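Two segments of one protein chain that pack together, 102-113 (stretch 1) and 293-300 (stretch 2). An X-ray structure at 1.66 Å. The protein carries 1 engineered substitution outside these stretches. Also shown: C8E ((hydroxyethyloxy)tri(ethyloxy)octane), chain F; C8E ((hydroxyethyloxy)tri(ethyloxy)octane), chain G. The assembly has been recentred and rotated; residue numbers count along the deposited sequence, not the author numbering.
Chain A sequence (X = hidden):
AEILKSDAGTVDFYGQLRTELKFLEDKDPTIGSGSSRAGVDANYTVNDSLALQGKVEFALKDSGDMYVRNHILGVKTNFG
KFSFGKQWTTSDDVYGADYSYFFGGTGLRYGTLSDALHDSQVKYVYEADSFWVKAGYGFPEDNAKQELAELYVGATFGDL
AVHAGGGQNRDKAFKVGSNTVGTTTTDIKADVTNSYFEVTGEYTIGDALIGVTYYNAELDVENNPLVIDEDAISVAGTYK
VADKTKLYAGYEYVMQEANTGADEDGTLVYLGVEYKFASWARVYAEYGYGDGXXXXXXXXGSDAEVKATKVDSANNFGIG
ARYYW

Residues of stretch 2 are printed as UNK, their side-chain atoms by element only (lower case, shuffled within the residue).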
# COMPACT_ATOMS: atom_id res chain seq x y z
N PHE A 102 -2.06 -11.27 2.90
CA PHE A 102 -1.24 -11.81 1.81
C PHE A 102 -1.62 -11.48 0.36
O PHE A 102 -0.77 -11.06 -0.43
CB PHE A 102 -1.10 -13.37 1.87
CG PHE A 102 -0.31 -13.90 3.03
CD1 PHE A 102 1.03 -13.85 3.03
CD2 PHE A 102 -1.01 -14.47 4.15
CE1 PHE A 102 1.77 -14.40 4.11
CE2 PHE A 102 -0.26 -15.06 5.21
CZ PHE A 102 1.11 -15.00 5.16
N PHE A 103 -2.89 -11.64 -0.01
CA PHE A 103 -3.24 -11.74 -1.46
C PHE A 103 -4.06 -10.59 -2.06
O PHE A 103 -4.13 -10.45 -3.26
CB PHE A 103 -3.99 -13.07 -1.71
CG PHE A 103 -3.17 -14.32 -1.31
CD1 PHE A 103 -1.90 -14.52 -1.89
CD2 PHE A 103 -3.64 -15.20 -0.34
CE1 PHE A 103 -1.10 -15.64 -1.50
CE2 PHE A 103 -2.85 -16.30 0.05
CZ PHE A 103 -1.60 -16.51 -0.57
N GLY A 104 -4.76 -9.82 -1.21
CA GLY A 104 -5.57 -8.66 -1.71
C GLY A 104 -4.81 -7.41 -2.00
O GLY A 104 -3.58 -7.37 -1.82
N GLY A 105 -5.56 -6.38 -2.44
CA GLY A 105 -5.04 -5.10 -2.95
C GLY A 105 -5.09 -4.96 -4.47
O GLY A 105 -4.58 -3.97 -5.01
N THR A 106 -5.63 -5.96 -5.19
CA THR A 106 -5.54 -5.91 -6.66
C THR A 106 -6.37 -4.74 -7.24
O THR A 106 -6.06 -4.28 -8.36
CB THR A 106 -6.05 -7.16 -7.40
OG1 THR A 106 -7.43 -7.41 -7.12
CG2 THR A 106 -5.20 -8.40 -6.89
N GLY A 107 -7.39 -4.30 -6.51
CA GLY A 107 -8.30 -3.20 -6.97
C GLY A 107 -7.80 -1.79 -6.61
O GLY A 107 -8.49 -0.77 -6.88
N LEU A 108 -6.59 -1.68 -5.98
CA LEU A 108 -6.08 -0.39 -5.56
C LEU A 108 -4.96 -0.05 -6.52
O LEU A 108 -4.02 -0.84 -6.68
CB LEU A 108 -5.68 -0.40 -4.07
CG LEU A 108 -6.74 -0.93 -3.11
CD1 LEU A 108 -6.21 -0.95 -1.67
CD2 LEU A 108 -8.10 -0.16 -3.11
N ARG A 109 -5.15 1.04 -7.30
CA ARG A 109 -4.35 1.19 -8.53
C ARG A 109 -3.28 2.33 -8.49
O ARG A 109 -2.79 2.75 -9.54
CB ARG A 109 -5.29 1.43 -9.73
CG ARG A 109 -6.40 0.41 -9.90
CD ARG A 109 -5.94 -1.07 -9.83
NE ARG A 109 -4.87 -1.35 -10.82
CZ ARG A 109 -3.76 -2.06 -10.62
NH1 ARG A 109 -3.52 -2.69 -9.47
NH2 ARG A 109 -2.85 -2.18 -11.62
N TYR A 110 -2.95 2.83 -7.31
CA TYR A 110 -2.01 3.97 -7.16
C TYR A 110 -0.50 3.56 -7.40
O TYR A 110 0.33 4.45 -7.65
CB TYR A 110 -2.10 4.59 -5.73
CG TYR A 110 -1.82 3.63 -4.58
CD1 TYR A 110 -2.84 2.82 -4.03
CD2 TYR A 110 -0.52 3.45 -4.09
CE1 TYR A 110 -2.55 1.87 -3.03
CE2 TYR A 110 -0.22 2.52 -3.11
CZ TYR A 110 -1.24 1.73 -2.56
OH TYR A 110 -0.88 0.81 -1.58
N GLY A 111 -0.17 2.26 -7.19
CA GLY A 111 1.19 1.80 -7.00
C GLY A 111 1.85 1.18 -8.21
O GLY A 111 2.97 0.64 -8.13
N THR A 112 1.16 1.20 -9.32
CA THR A 112 1.59 0.45 -10.53
C THR A 112 3.04 0.79 -10.99
O THR A 112 3.78 -0.15 -11.34
CB THR A 112 0.60 0.69 -11.69
OG1 THR A 112 -0.70 0.52 -11.15
CG2 THR A 112 0.84 -0.27 -12.90
N LEU A 113 3.41 2.06 -10.92
CA LEU A 113 4.76 2.58 -11.20
C LEU A 113 5.70 2.86 -10.02
O LEU A 113 6.93 2.71 -10.16
CB LEU A 113 4.66 3.82 -12.10
CG LEU A 113 3.78 3.78 -13.36
CD1 LEU A 113 3.76 5.09 -14.13
CD2 LEU A 113 4.15 2.65 -14.30
N UNK A 293 -6.19 -11.38 -15.22
CA UNK A 293 -5.09 -10.45 -15.35
C UNK A 293 -4.95 -9.39 -14.23
O UNK A 293 -5.99 -8.89 -13.79
c UNK A 293 -5.31 -9.70 -16.68
c UNK A 293 -4.31 -8.59 -16.89
o UNK A 293 -5.20 -10.66 -17.77
N UNK A 294 -3.71 -9.09 -13.81
CA UNK A 294 -3.34 -7.81 -13.14
C UNK A 294 -2.22 -7.15 -13.88
O UNK A 294 -1.30 -7.90 -14.32
c UNK A 294 -1.82 -8.96 -11.39
o UNK A 294 -2.62 -6.75 -11.03
c UNK A 294 -3.00 -8.00 -11.62
N UNK A 295 -2.24 -5.80 -14.01
CA UNK A 295 -1.08 -5.02 -14.47
C UNK A 295 -0.01 -4.76 -13.39
O UNK A 295 0.97 -4.10 -13.66
c UNK A 295 -2.87 -2.67 -16.95
c UNK A 295 -2.49 -3.99 -16.31
c UNK A 295 -1.48 -3.73 -15.19
c UNK A 295 -1.94 -4.99 -17.32
N UNK A 296 -0.24 -5.25 -12.15
CA UNK A 296 0.73 -5.10 -11.04
C UNK A 296 -0.03 -4.57 -9.80
O UNK A 296 -0.91 -3.73 -9.97
N UNK A 297 0.29 -5.03 -8.59
CA UNK A 297 -0.30 -4.46 -7.34
C UNK A 297 0.63 -4.70 -6.16
O UNK A 297 1.54 -5.52 -6.26
c UNK A 297 -2.01 -6.74 -5.18
c UNK A 297 -1.64 -7.63 -7.40
c UNK A 297 -1.92 -9.14 -5.57
c UNK A 297 -1.81 -6.50 -6.56
c UNK A 297 -1.71 -5.04 -7.13
c UNK A 297 -1.68 -8.93 -6.93
o UNK A 297 -2.07 -10.40 -5.08
c UNK A 297 -2.13 -8.01 -4.72
N UNK A 298 0.31 -4.02 -5.05
CA UNK A 298 1.02 -4.13 -3.79
C UNK A 298 0.07 -4.57 -2.67
O UNK A 298 -1.05 -4.08 -2.60
o UNK A 298 1.67 -2.41 -2.07
c UNK A 298 1.72 -2.72 -3.45
c UNK A 298 1.15 -1.57 -4.17
N UNK A 299 0.39 -5.64 -1.95
CA UNK A 299 -0.40 -6.06 -0.78
C UNK A 299 0.21 -5.32 0.41
O UNK A 299 1.40 -5.64 0.79
o UNK A 299 -0.38 -8.42 1.68
c UNK A 299 -1.04 -8.04 0.65
n UNK A 299 -2.38 -8.02 0.63
c UNK A 299 -0.31 -7.57 -0.59
N UNK A 300 -0.53 -4.36 0.98
CA UNK A 300 -0.01 -3.57 2.11
C UNK A 300 0.31 -4.45 3.33
O UNK A 300 1.31 -4.24 4.03
c UNK A 300 -0.95 -2.44 2.50
c UNK A 300 -1.27 -0.22 3.69
n UNK A 300 -1.74 1.82 4.92
c UNK A 300 -0.76 0.75 4.71
c UNK A 300 -0.38 -1.44 3.50
O9 C8E F . 2.83 -14.53 -9.03
C10 C8E F . 1.69 -15.22 -8.55
C11 C8E F . 1.24 -14.60 -7.24
O12 C8E F . -0.11 -15.04 -7.02
C13 C8E F . -0.81 -14.27 -6.06
C14 C8E F . -2.32 -14.44 -6.08
O15 C8E F . -2.98 -14.14 -7.34
C16 C8E F . -2.85 -12.75 -7.66
C17 C8E F . -3.01 -12.65 -9.14
O18 C8E F . -4.37 -12.33 -9.34
C19 C8E F . -4.56 -11.06 -9.95
C20 C8E F . -5.09 -11.43 -11.30
O21 C8E F . -6.43 -11.86 -11.12
C11 C8E G . -6.97 -5.22 8.77
O12 C8E G . -5.68 -5.90 8.84
C13 C8E G . -5.02 -5.90 7.54
C14 C8E G . -3.59 -6.41 7.64
O15 C8E G . -2.89 -5.39 8.40
C16 C8E G . -1.80 -5.76 9.19
C17 C8E G . -0.72 -5.75 8.20
O18 C8E G . 0.41 -4.98 8.59
C19 C8E G . 1.65 -4.96 7.86
C20 C8E G . 2.47 -4.06 6.87
O21 C8E G . 3.67 -4.62 6.10
O HOH W 1 0.00 -11.36 -3.21
O HOH W 2 -2.36 -2.39 -4.48
O HOH W 3 -5.06 -5.41 -10.66
O HOH W 4 -0.98 -0.89 -8.57

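Position 293 carries two carbons and one oxygen, with one carbon bearing both the oxygen and the other carbon. It touches nothing on stretch 1. A beta-branched hydroxyl side chain of this size is threonine, T293.

Position 294 has the same three atoms, again one carbon holding an oxygen and a carbon, and its CA-to-CB bond points toward stretch 1. The oxygen lies 2.8 Å from water 3, which donates to T106 O at 2.8 Å. This is T294, and its OG1 also accepts from the backbone N of position 296 at 3.0 Å, bracing the corner that follows.

Position 295 has four carbons, forked at the second, and no polar atom. Its CB sits 4.1 Å from R109 NH2, and its backbone O is 3.9 Å from T112 CG2. The fork after CB makes it leucine, L295, placed where the chain turns.

Position 296 has no side-chain atoms, so it is glycine, G296. Its phi/psi of 131/142 would jam a CB against the carbonyl O of L295, which by itself calls for glycine. The G296 O receives R109 NH1 at 2.9 Å and R109 NH2 at 3.0 Å.

Position 297 shows one carbon, then a six-carbon ring bearing one oxygen. The oxygen borne by the ring stands 2.7 Å from F103 O in a weak hydrogen bond whose proton has another acceptor within reach, and 3.0 Å from water 1, which donates to F102 O. This is tyrosine, Y297. T106 CG2 lies 3.5 Å from the centroid of the Y297 ring, nearly on its normal: a CH-pi contact over one face.

Position 298 has two carbons and an oxygen, branched at the first. Its methyl carbon is 4.1 Å from Y110 OH and 4.4 Å from G111 CA. It is threonine, T298; a CB on G111 would fall 2.9 Å from T298 CG2, a clash.

Position 299 has two carbons, the second carrying an oxygen and a nitrogen; the nitrogen lies 2.8 Å from G104 O. An amide on so short a stem is asparagine, N299, and its ND2 donates to that carbonyl almost straight, at 171°.

Position 300 has four carbons in a row ending in nitrogen, an extended lysine, K300, which makes no contact with stretch 1.

The rule is side chains reaching for backbone carbonyls in both directions: R109 clamps G296 O, while N299 and Y297 reach G104 O and F103 O. Glycines allow close approach, since a CB on G105 would lie 2.7 Å from T298 O. Four waters bridge polar atoms of the two stretches.

Stretch 2 (293-300) TTLGYTNK
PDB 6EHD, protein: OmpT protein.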